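Local atomic coordinates of protein (alpha-2u-globulin) (Rattus norvegicus, PDB entry 2A2U), a protein that belongs to the lipocalin family and probably binds and carries small hydrophobic ligands inside a beta-barrel, including a hyaline droplet inducer. Residues Asp37-Val42 with Arg141-Ser146; Tyr119-Leu124 with Ser147-Lys152; Asn46-Ile51 with Thr163-Ile168. All blocks are in the same frame, centred on the assembly; numbering follows the deposited sequence.

Contact 1 (Asp37-Val42 with Arg141-Ser146)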
loop_
_atom_site.group_PDB
_atom_site.type_symbol
_atom_site.label_atom_id
_atom_site.label_comp_id
_atom_site.label_asym_id
_atom_site.label_seq_id
_atom_site.Cartn_x
_atom_site.Cartn_y
_atom_site.Cartn_z
ATOM N N ASP A 37 -20.821 -5.485 10.759
ATOM C CA ASP A 37 -20.959 -4.075 11.049
ATOM C C ASP A 37 -20.729 -3.734 12.501
ATOM O O ASP A 37 -21.158 -4.466 13.393
ATOM C CB ASP A 37 -22.335 -3.596 10.629
ATOM C CG ASP A 37 -22.547 -3.713 9.148
ATOM O OD1 ASP A 37 -21.832 -3.040 8.386
ATOM O OD2 ASP A 37 -23.421 -4.486 8.727
ATOM N N TRP A 38 -20.035 -2.623 12.724
ATOM C CA TRP A 38 -19.740 -2.150 14.068
ATOM C C TRP A 38 -19.914 -0.656 14.085
ATOM O O TRP A 38 -19.819 -0.023 13.048
ATOM C CB TRP A 38 -18.308 -2.494 14.456
ATOM C CG TRP A 38 -18.069 -3.953 14.607
ATOM C CD1 TRP A 38 -17.631 -4.816 13.637
ATOM C CD2 TRP A 38 -18.248 -4.725 15.792
ATOM N NE1 TRP A 38 -17.521 -6.080 14.164
ATOM C CE2 TRP A 38 -17.891 -6.060 15.480
ATOM C CE3 TRP A 38 -18.671 -4.428 17.097
ATOM C CZ2 TRP A 38 -17.951 -7.099 16.434
ATOM C CZ3 TRP A 38 -18.732 -5.465 18.048
ATOM C CH2 TRP A 38 -18.370 -6.784 17.706
ATOM N N PHE A 39 -20.173 -0.094 15.260
ATOM C CA PHE A 39 -20.369 1.344 15.404
ATOM C C PHE A 39 -19.458 1.846 16.498
ATOM O O PHE A 39 -19.161 1.110 17.434
ATOM C CB PHE A 39 -21.802 1.654 15.819
ATOM C CG PHE A 39 -22.816 1.300 14.792
ATOM C CD1 PHE A 39 -23.343 0.020 14.728
ATOM C CD2 PHE A 39 -23.255 2.252 13.891
ATOM C CE1 PHE A 39 -24.291 -0.306 13.779
ATOM C CE2 PHE A 39 -24.206 1.937 12.936
ATOM C CZ PHE A 39 -24.723 0.653 12.880
ATOM N N SER A 40 -19.022 3.097 16.383
ATOM C CA SER A 40 -18.159 3.707 17.386
ATOM C C SER A 40 -19.025 4.200 18.529
ATOM O O SER A 40 -19.913 5.022 18.322
ATOM C CB SER A 40 -17.371 4.867 16.780
ATOM O OG SER A 40 -16.336 4.369 15.956
ATOM N N ILE A 41 -18.762 3.694 19.729
ATOM C CA ILE A 41 -19.534 4.071 20.900
ATOM C C ILE A 41 -18.771 5.012 21.840
ATOM O O ILE A 41 -19.243 6.110 22.137
ATOM C CB ILE A 41 -20.015 2.815 21.667
ATOM C CG1 ILE A 41 -20.615 1.785 20.695
ATOM C CG2 ILE A 41 -21.023 3.202 22.733
ATOM C CD1 ILE A 41 -21.754 2.300 19.819
ATOM N N VAL A 42 -17.600 4.587 22.309
ATOM C CA VAL A 42 -16.787 5.395 23.220
ATOM C C VAL A 42 -15.310 5.286 22.857
ATOM O O VAL A 42 -14.813 4.194 22.585
ATOM C CB VAL A 42 -16.956 4.921 24.690
ATOM C CG1 VAL A 42 -16.113 5.756 25.617
ATOM C CG2 VAL A 42 -18.406 4.988 25.105
ATOM N N ARG A 141 -22.276 -3.525 18.070
ATOM C CA ARG A 141 -22.925 -3.947 16.826
ATOM C C ARG A 141 -24.180 -3.100 16.601
ATOM O O ARG A 141 -24.776 -3.111 15.520
ATOM C CB ARG A 141 -23.286 -5.426 16.878
ATOM C CG ARG A 141 -22.142 -6.286 17.332
ATOM C CD ARG A 141 -22.088 -7.593 16.590
ATOM N NE ARG A 141 -21.557 -7.440 15.245
ATOM C CZ ARG A 141 -20.690 -8.280 14.684
ATOM N NH1 ARG A 141 -20.243 -9.338 15.349
ATOM N NH2 ARG A 141 -20.286 -8.071 13.439
ATOM N N THR A 142 -24.535 -2.338 17.635
ATOM C CA THR A 142 -25.686 -1.444 17.642
ATOM C C THR A 142 -25.215 -0.005 17.781
ATOM O O THR A 142 -24.113 0.232 18.265
ATOM C CB THR A 142 -26.624 -1.781 18.811
ATOM O OG1 THR A 142 -25.864 -1.985 20.008
ATOM C CG2 THR A 142 -27.390 -3.040 18.507
ATOM N N LYS A 143 -26.052 0.946 17.367
ATOM C CA LYS A 143 -25.713 2.367 17.435
ATOM C C LYS A 143 -25.346 2.844 18.832
ATOM O O LYS A 143 -24.668 3.851 18.991
ATOM C CB LYS A 143 -26.828 3.227 16.843
ATOM C CG LYS A 143 -26.676 3.470 15.353
ATOM C CD LYS A 143 -27.874 4.215 14.787
ATOM C CE LYS A 143 -27.692 4.526 13.307
ATOM N NZ LYS A 143 -28.967 4.955 12.654
ATOM N N ASP A 144 -25.792 2.115 19.846
ATOM C CA ASP A 144 -25.463 2.458 21.222
ATOM C C ASP A 144 -25.393 1.170 22.038
ATOM O O ASP A 144 -25.823 0.114 21.585
ATOM C CB ASP A 144 -26.481 3.436 21.820
ATOM C CG ASP A 144 -25.980 4.098 23.106
ATOM O OD1 ASP A 144 -24.781 3.991 23.422
ATOM O OD2 ASP A 144 -26.784 4.744 23.806
ATOM N N LEU A 145 -24.801 1.245 23.220
ATOM C CA LEU A 145 -24.670 0.072 24.055
ATOM C C LEU A 145 -25.128 0.299 25.474
ATOM O O LEU A 145 -25.297 1.434 25.921
ATOM C CB LEU A 145 -23.219 -0.406 24.082
ATOM C CG LEU A 145 -22.642 -1.109 22.865
ATOM C CD1 LEU A 145 -21.148 -1.202 23.066
ATOM C CD2 LEU A 145 -23.252 -2.486 22.692
ATOM N N SER A 146 -25.255 -0.821 26.176
ATOM C CA SER A 146 -25.660 -0.895 27.568
ATOM C C SER A 146 -24.793 0.012 28.440
ATOM O O SER A 146 -23.582 0.127 28.236
ATOM C CB SER A 146 -25.540 -2.358 28.012
ATOM O OG SER A 146 -25.590 -2.523 29.413
#

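Contact 2 (Tyr119-Leu124 with Ser147-Lys152)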
loop_
_atom_site.group_PDB
_atom_site.type_symbol
_atom_site.label_atom_id
_atom_site.label_comp_id
_atom_site.label_asym_id
_atom_site.label_seq_id
_atom_site.Cartn_x
_atom_site.Cartn_y
_atom_site.Cartn_z
ATOM N N TYR A 119 -20.245 -6.129 21.855
ATOM C CA TYR A 119 -19.133 -5.198 21.934
ATOM C C TYR A 119 -17.755 -5.782 21.606
ATOM O O TYR A 119 -17.568 -6.999 21.506
ATOM C CB TYR A 119 -19.091 -4.581 23.338
ATOM C CG TYR A 119 -18.692 -5.568 24.418
ATOM C CD1 TYR A 119 -19.620 -6.451 24.962
ATOM C CD2 TYR A 119 -17.370 -5.652 24.860
ATOM C CE1 TYR A 119 -19.238 -7.395 25.918
ATOM C CE2 TYR A 119 -16.979 -6.589 25.810
ATOM C CZ TYR A 119 -17.912 -7.461 26.333
ATOM O OH TYR A 119 -17.523 -8.415 27.249
ATOM N N VAL A 120 -16.806 -4.872 21.415
ATOM C CA VAL A 120 -15.411 -5.206 21.168
ATOM C C VAL A 120 -14.589 -4.009 21.610
ATOM O O VAL A 120 -14.872 -2.874 21.242
ATOM C CB VAL A 120 -15.098 -5.586 19.694
ATOM C CG1 VAL A 120 -15.282 -4.406 18.753
ATOM C CG2 VAL A 120 -13.686 -6.122 19.605
ATOM N N MET A 121 -13.650 -4.264 22.509
ATOM C CA MET A 121 -12.786 -3.222 23.038
ATOM C C MET A 121 -11.384 -3.426 22.471
ATOM O O MET A 121 -10.803 -4.511 22.575
ATOM C CB MET A 121 -12.763 -3.283 24.570
ATOM C CG MET A 121 -14.146 -3.377 25.197
ATOM S SD MET A 121 -14.139 -3.405 26.984
ATOM C CE MET A 121 -15.842 -3.049 27.325
ATOM N N PHE A 122 -10.879 -2.400 21.797
ATOM C CA PHE A 122 -9.548 -2.456 21.217
ATOM C C PHE A 122 -8.648 -1.543 22.024
ATOM O O PHE A 122 -9.094 -0.540 22.569
ATOM C CB PHE A 122 -9.561 -1.947 19.775
ATOM C CG PHE A 122 -10.209 -2.876 18.786
ATOM C CD1 PHE A 122 -9.476 -3.887 18.190
ATOM C CD2 PHE A 122 -11.527 -2.679 18.383
ATOM C CE1 PHE A 122 -10.036 -4.680 17.208
ATOM C CE2 PHE A 122 -12.095 -3.468 17.405
ATOM C CZ PHE A 122 -11.350 -4.469 16.814
ATOM N N HIS A 123 -7.375 -1.903 22.103
ATOM C CA HIS A 123 -6.387 -1.093 22.799
ATOM C C HIS A 123 -5.279 -0.822 21.788
ATOM O O HIS A 123 -4.677 -1.749 21.250
ATOM C CB HIS A 123 -5.827 -1.826 24.009
ATOM C CG HIS A 123 -4.718 -1.086 24.684
ATOM N ND1 HIS A 123 -3.406 -1.480 24.600
ATOM C CD2 HIS A 123 -4.725 0.064 25.401
ATOM C CE1 HIS A 123 -2.642 -0.605 25.229
ATOM N NE2 HIS A 123 -3.424 0.345 25.725
ATOM N N LEU A 124 -5.003 0.449 21.544
ATOM C CA LEU A 124 -4.003 0.831 20.564
ATOM C C LEU A 124 -2.928 1.783 21.057
ATOM O O LEU A 124 -3.208 2.719 21.800
ATOM C CB LEU A 124 -4.706 1.449 19.346
ATOM C CG LEU A 124 -3.889 2.229 18.308
ATOM C CD1 LEU A 124 -4.553 2.146 16.968
ATOM C CD2 LEU A 124 -3.704 3.685 18.704
ATOM N N SER A 147 -25.436 0.685 29.388
ATOM C CA SER A 147 -24.749 1.577 30.310
ATOM C C SER A 147 -23.728 0.777 31.109
ATOM O O SER A 147 -22.744 1.318 31.606
ATOM C CB SER A 147 -25.756 2.213 31.261
ATOM O OG SER A 147 -25.574 3.615 31.324
ATOM N N ASP A 148 -23.985 -0.522 31.222
ATOM C CA ASP A 148 -23.115 -1.446 31.933
ATOM C C ASP A 148 -21.847 -1.678 31.128
ATOM O O ASP A 148 -20.751 -1.698 31.686
ATOM C CB ASP A 148 -23.815 -2.790 32.135
ATOM C CG ASP A 148 -25.163 -2.650 32.793
ATOM O OD1 ASP A 148 -25.357 -1.699 33.577
ATOM O OD2 ASP A 148 -26.035 -3.498 32.522
ATOM N N ILE A 149 -22.002 -1.859 29.816
ATOM C CA ILE A 149 -20.860 -2.095 28.941
ATOM C C ILE A 149 -19.959 -0.873 28.979
ATOM O O ILE A 149 -18.737 -0.992 29.056
ATOM C CB ILE A 149 -21.287 -2.343 27.476
ATOM C CG1 ILE A 149 -22.364 -3.419 27.402
ATOM C CG2 ILE A 149 -20.096 -2.786 26.659
ATOM C CD1 ILE A 149 -21.962 -4.718 28.047
ATOM N N LYS A 150 -20.574 0.301 28.984
ATOM C CA LYS A 150 -19.816 1.535 29.009
ATOM C C LYS A 150 -19.048 1.741 30.311
ATOM O O LYS A 150 -18.025 2.422 30.319
ATOM C CB LYS A 150 -20.721 2.726 28.728
ATOM C CG LYS A 150 -21.404 2.656 27.392
ATOM C CD LYS A 150 -22.091 3.963 27.104
ATOM C CE LYS A 150 -22.984 3.866 25.891
ATOM N NZ LYS A 150 -23.638 5.172 25.609
ATOM N N GLU A 151 -19.526 1.150 31.404
ATOM C CA GLU A 151 -18.856 1.279 32.697
ATOM C C GLU A 151 -17.619 0.403 32.730
ATOM O O GLU A 151 -16.552 0.848 33.145
ATOM C CB GLU A 151 -19.777 0.858 33.835
ATOM C CG GLU A 151 -20.055 1.941 34.857
ATOM C CD GLU A 151 -18.814 2.464 35.549
ATOM O OE1 GLU A 151 -17.872 1.687 35.816
ATOM O OE2 GLU A 151 -18.799 3.669 35.859
ATOM N N LYS A 152 -17.787 -0.858 32.339
ATOM C CA LYS A 152 -16.699 -1.828 32.292
ATOM C C LYS A 152 -15.555 -1.245 31.469
ATOM O O LYS A 152 -14.384 -1.393 31.813
ATOM C CB LYS A 152 -17.191 -3.134 31.658
ATOM C CG LYS A 152 -16.084 -4.039 31.118
ATOM C CD LYS A 152 -16.639 -5.303 30.469
ATOM C CE LYS A 152 -17.219 -6.244 31.512
ATOM N NZ LYS A 152 -17.784 -7.518 30.962
#

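Contact 3 (Asn46-Ile51 with Thr163-Ile168)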
loop_
_atom_site.group_PDB
_atom_site.type_symbol
_atom_site.label_atom_id
_atom_site.label_comp_id
_atom_site.label_asym_id
_atom_site.label_seq_id
_atom_site.Cartn_x
_atom_site.Cartn_y
_atom_site.Cartn_z
ATOM N N ASN A 46 -5.498 9.656 26.553
ATOM C CA ASN A 46 -5.005 10.730 27.406
ATOM C C ASN A 46 -4.526 11.898 26.540
ATOM O O ASN A 46 -4.500 13.042 27.001
ATOM C CB ASN A 46 -3.924 10.236 28.370
ATOM C CG ASN A 46 -4.475 9.957 29.775
ATOM O OD1 ASN A 46 -5.619 10.287 30.084
ATOM N ND2 ASN A 46 -3.656 9.357 30.629
ATOM N N LYS A 47 -4.181 11.605 25.279
ATOM C CA LYS A 47 -3.767 12.627 24.306
ATOM C C LYS A 47 -5.077 13.058 23.647
ATOM O O LYS A 47 -5.299 12.850 22.452
ATOM C CB LYS A 47 -2.792 12.048 23.268
ATOM C CG LYS A 47 -2.101 13.105 22.395
ATOM C CD LYS A 47 -0.644 12.727 22.112
ATOM C CE LYS A 47 0.164 13.886 21.520
ATOM N NZ LYS A 47 -0.041 14.109 20.056
ATOM N N ARG A 48 -5.930 13.661 24.474
ATOM C CA ARG A 48 -7.264 14.126 24.122
ATOM C C ARG A 48 -7.442 14.838 22.787
ATOM O O ARG A 48 -8.503 14.740 22.172
ATOM C CB ARG A 48 -7.791 15.011 25.243
ATOM C CG ARG A 48 -9.228 14.747 25.603
ATOM C CD ARG A 48 -9.710 15.761 26.612
ATOM N NE ARG A 48 -11.063 15.465 27.062
ATOM C CZ ARG A 48 -12.159 15.677 26.339
ATOM N NH1 ARG A 48 -12.079 16.194 25.119
ATOM N NH2 ARG A 48 -13.347 15.367 26.838
ATOM N N GLU A 49 -6.418 15.562 22.352
ATOM C CA GLU A 49 -6.447 16.300 21.088
ATOM C C GLU A 49 -6.811 15.383 19.909
ATOM O O GLU A 49 -7.499 15.795 18.974
ATOM C CB GLU A 49 -5.072 16.939 20.861
ATOM C CG GLU A 49 -4.806 17.450 19.456
ATOM C CD GLU A 49 -3.323 17.618 19.179
ATOM O OE1 GLU A 49 -2.538 16.709 19.520
ATOM O OE2 GLU A 49 -2.937 18.654 18.603
ATOM N N LYS A 50 -6.356 14.135 19.993
ATOM C CA LYS A 50 -6.564 13.109 18.972
ATOM C C LYS A 50 -7.994 12.598 18.840
ATOM O O LYS A 50 -8.432 12.263 17.740
ATOM C CB LYS A 50 -5.635 11.926 19.249
ATOM C CG LYS A 50 -4.160 12.265 19.215
ATOM C CD LYS A 50 -3.718 12.517 17.797
ATOM C CE LYS A 50 -2.258 12.901 17.735
ATOM N NZ LYS A 50 -1.789 13.038 16.327
ATOM N N ILE A 51 -8.696 12.488 19.965
ATOM C CA ILE A 51 -10.069 12.004 19.962
ATOM C C ILE A 51 -11.110 13.120 19.890
ATOM O O ILE A 51 -12.306 12.859 19.775
ATOM C CB ILE A 51 -10.359 11.106 21.181
ATOM C CG1 ILE A 51 -10.136 11.867 22.487
ATOM C CG2 ILE A 51 -9.482 9.879 21.141
ATOM C CD1 ILE A 51 -10.596 11.088 23.705
ATOM N N THR A 163 -7.547 8.769 32.178
ATOM C CA THR A 163 -8.480 9.369 33.129
ATOM C C THR A 163 -9.899 9.488 32.577
ATOM O O THR A 163 -10.092 9.602 31.364
ATOM C CB THR A 163 -7.998 10.774 33.578
ATOM O OG1 THR A 163 -8.091 11.691 32.485
ATOM C CG2 THR A 163 -6.554 10.725 34.032
ATOM N N ARG A 164 -10.880 9.494 33.481
ATOM C CA ARG A 164 -12.296 9.599 33.124
ATOM C C ARG A 164 -12.616 10.882 32.354
ATOM O O ARG A 164 -13.652 10.967 31.706
ATOM C CB ARG A 164 -13.165 9.509 34.387
ATOM C CG ARG A 164 -14.367 8.565 34.287
ATOM C CD ARG A 164 -14.325 7.519 35.401
ATOM N NE ARG A 164 -15.392 6.522 35.318
ATOM C CZ ARG A 164 -15.416 5.383 36.013
ATOM N NH1 ARG A 164 -14.434 5.067 36.853
ATOM N NH2 ARG A 164 -16.428 4.545 35.876
ATOM N N ASP A 165 -11.729 11.875 32.425
ATOM C CA ASP A 165 -11.926 13.147 31.725
ATOM C C ASP A 165 -11.569 13.007 30.238
ATOM O O ASP A 165 -11.940 13.851 29.421
ATOM C CB ASP A 165 -11.064 14.245 32.375
ATOM C CG ASP A 165 -11.393 15.650 31.866
ATOM O OD1 ASP A 165 -12.314 15.825 31.040
ATOM O OD2 ASP A 165 -10.732 16.608 32.309
ATOM N N ASN A 166 -10.866 11.933 29.885
ATOM C CA ASN A 166 -10.463 11.722 28.501
ATOM C C ASN A 166 -11.235 10.623 27.792
ATOM O O ASN A 166 -10.880 10.209 26.692
ATOM C CB ASN A 166 -8.963 11.487 28.440
ATOM C CG ASN A 166 -8.183 12.682 28.939
ATOM O OD1 ASN A 166 -8.467 13.817 28.563
ATOM N ND2 ASN A 166 -7.225 12.442 29.824
ATOM N N ILE A 167 -12.301 10.162 28.435
ATOM C CA ILE A 167 -13.165 9.133 27.875
ATOM C C ILE A 167 -14.320 9.877 27.213
ATOM O O ILE A 167 -15.048 10.597 27.878
ATOM C CB ILE A 167 -13.703 8.203 28.976
ATOM C CG1 ILE A 167 -12.540 7.643 29.795
ATOM C CG2 ILE A 167 -14.436 7.037 28.361
ATOM C CD1 ILE A 167 -12.951 6.656 30.884
ATOM N N ILE A 168 -14.455 9.748 25.899
ATOM C CA ILE A 168 -15.507 10.443 25.164
ATOM C C ILE A 168 -16.573 9.515 24.599
ATOM O O ILE A 168 -16.256 8.530 23.943
ATOM C CB ILE A 168 -14.916 11.285 24.013
ATOM C CG1 ILE A 168 -13.993 12.374 24.572
ATOM C CG2 ILE A 168 -16.035 11.906 23.191
ATOM C CD1 ILE A 168 -13.344 13.273 23.518
#

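Contact 1 (Asp37-Val42 with Arg141-Ser146)
Loop 141-146 leaves strand 131-140 and runs alongside residues 37-42 of strand 36-44, with Trp-38 CA and Arg-141 CA 4.6 Å apart and Ile-41 CA and Asp-144 CA 6.2 Å apart. Arg-141 carries one end of the contact. Its side chain sets out away from the strand, but bends at chi2 (-142°) and chi3 (76°) bring its tip back over the indole of Trp-38. Arg-141 CG sits over the face of the six-membered ring, 3.9 Å from its centroid. The guanidinium then lies flat on the same face, shifted toward the rim. The centres of guanidinium and indole are 4.0 Å apart, with planes at 24°. Trp-38 NE1 bonds to Leu-34 O, while Arg-141 NH2 and NH1 bond to Asn-35 O and Tyr-116 O. This is the lipocalin signature at the closed end of the barrel: the tryptophan of the Gly-X-Trp motif on the first strand, covered by an arginine just after the last barrel strand. Leu-34 and Asn-35 thereby tie in the chain before the first strand, and Tyr-116 the turn before strand 119-128; the arginine bonds probably fix the guanidinium's rotation. Phe-39 points at the loop. Its CE1 meets Arg-141 O at the ring edge, at 3.3 Å. Lys-143 CG lies over one ring face, 4.1 Å from the centroid. Ile-41, which with Val-42 forms a classic beta bulge opposite Leu-138, turns its CG1 to Leu-145 CD1 at 3.9 Å, the side chains crossing at about a right angle. Within the loop, Thr-142 OG1 donates to Asp-144 O at 2.6 Å.

Contact 2 (Tyr119-Leu124 with Ser147-Lys152)
Strand 119-124 and helix segment 147-152 run nearly parallel, their axes 10.6 Å apart at closest and inclined by 17°. The nearest backbone pair is Tyr-119 and Ile-149, whose CA atoms are 7.9 Å apart. Two strand side chains, Tyr-119 and Met-121, point at the helix. Tyr-119 holds its CG in the crowded position between the backbone N and the carbonyl carbon. Ile-149 CG2, anti to its own backbone N, packs obliquely against the base of the ring, 3.8 Å from Tyr-119 CG. It also touches Tyr-119 CB, so the methyl lies against the bond from CB to the ring. This is the helix of the lipocalin fold, which lies against the outer wall of the beta-barrel. The strand alternates accordingly. Tyr-119 and Met-121 face the helix, while Val-120 and Phe-122 turn to the barrel interior, where Phe-122 meets the ring of Tyr-139. Met-121 reaches out with an extended chain. Its terminal methyl CE lies 3.9 Å from Lys-152 CG and equally close to CD of that lysine, the two chains crossing at about a right angle. The same methyl comes within 4.0 Å of Ile-149 O. Phe-153 and Leu-156, further along the helix, also touch Met-121. Lys-152 starts with CG anti to its backbone N and kinks at chi3 (-71°). That turn carries its NZ to 3.8 Å from Tyr-119 OH, a proximity too long for a bond. The ammonium instead forms a salt bridge with Glu-21, and its aliphatic stem serves the packing. Lys-152 is poorly ordered, so the placing of its tip is less certain.

Contact 3 (Asn46-Ile51 with Thr163-Ile168)
Arg-48 leaves loop 46-51 with its CB toward residues 163-168 and stays extended from CG to NE. CB, CG and CD pass along Asn-166 OD1, and CD comes closest, at 3.0 Å. NE then donates to Asp-165 O at 3.0 Å, meeting a lone pair in the carbonyl plane with an N-H...O angle of 157°. NH2 adds a weak bond to the same oxygen, so Asp-165 O lies at the guanidinium edge. NH1 runs by Ile-168 CD1, which sits over one guanidinium face at 3.6 Å, and makes its salt bridge with Glu-52. An alanine here would probably loosen the loop from residues 163-168, since both bonds to Asp-165 O and the cover over Ile-168 would go. Asn-46 makes the second polar grip. Its OD1 accepts from Asn-166 ND2 at 2.7 Å, with the donor above the carbonyl plane, and from Thr-163 N at 3.2 Å on a lone pair. Ile-51 CD1 meets Ile-168 CD1 at 3.5 Å. The contact joins the long loop between the first two barrel strands of the lipocalin fold to the short C-terminal strand 167-169, which pairs with strand 36-44. Arg-48 grips one backbone carbonyl and Asn-46 one backbone N-H and one side-chain amide, so the hold rests on neutral acceptors and donors as well as on the charge of Arg-48, which Glu-52 probably balances.

Contact 2 is the buried one, contact 1 is partly buried, and contact 3 lies at the surface. Their chemistry follows. Contact 2 relies on apolar side chains, contact 1 on a stacked arginine with apolar neighbours, and contact 3 on hydrogen bonds. All three reach the same curled sheet. Contact 1 uses strand 36-44 and contact 3 its sheet neighbour 167-169, and Val-42 CG1 packs on Ile-167 CG2 between them. Contacts 1 and 2 meet both through Trp-38 against Val-120 and through the salt bridge from Asp-144 to Lys-150. A further salt bridge, Glu-151 to Arg-164, ties helix 147-158 of contact 2 to the 163-168 side of contact 3.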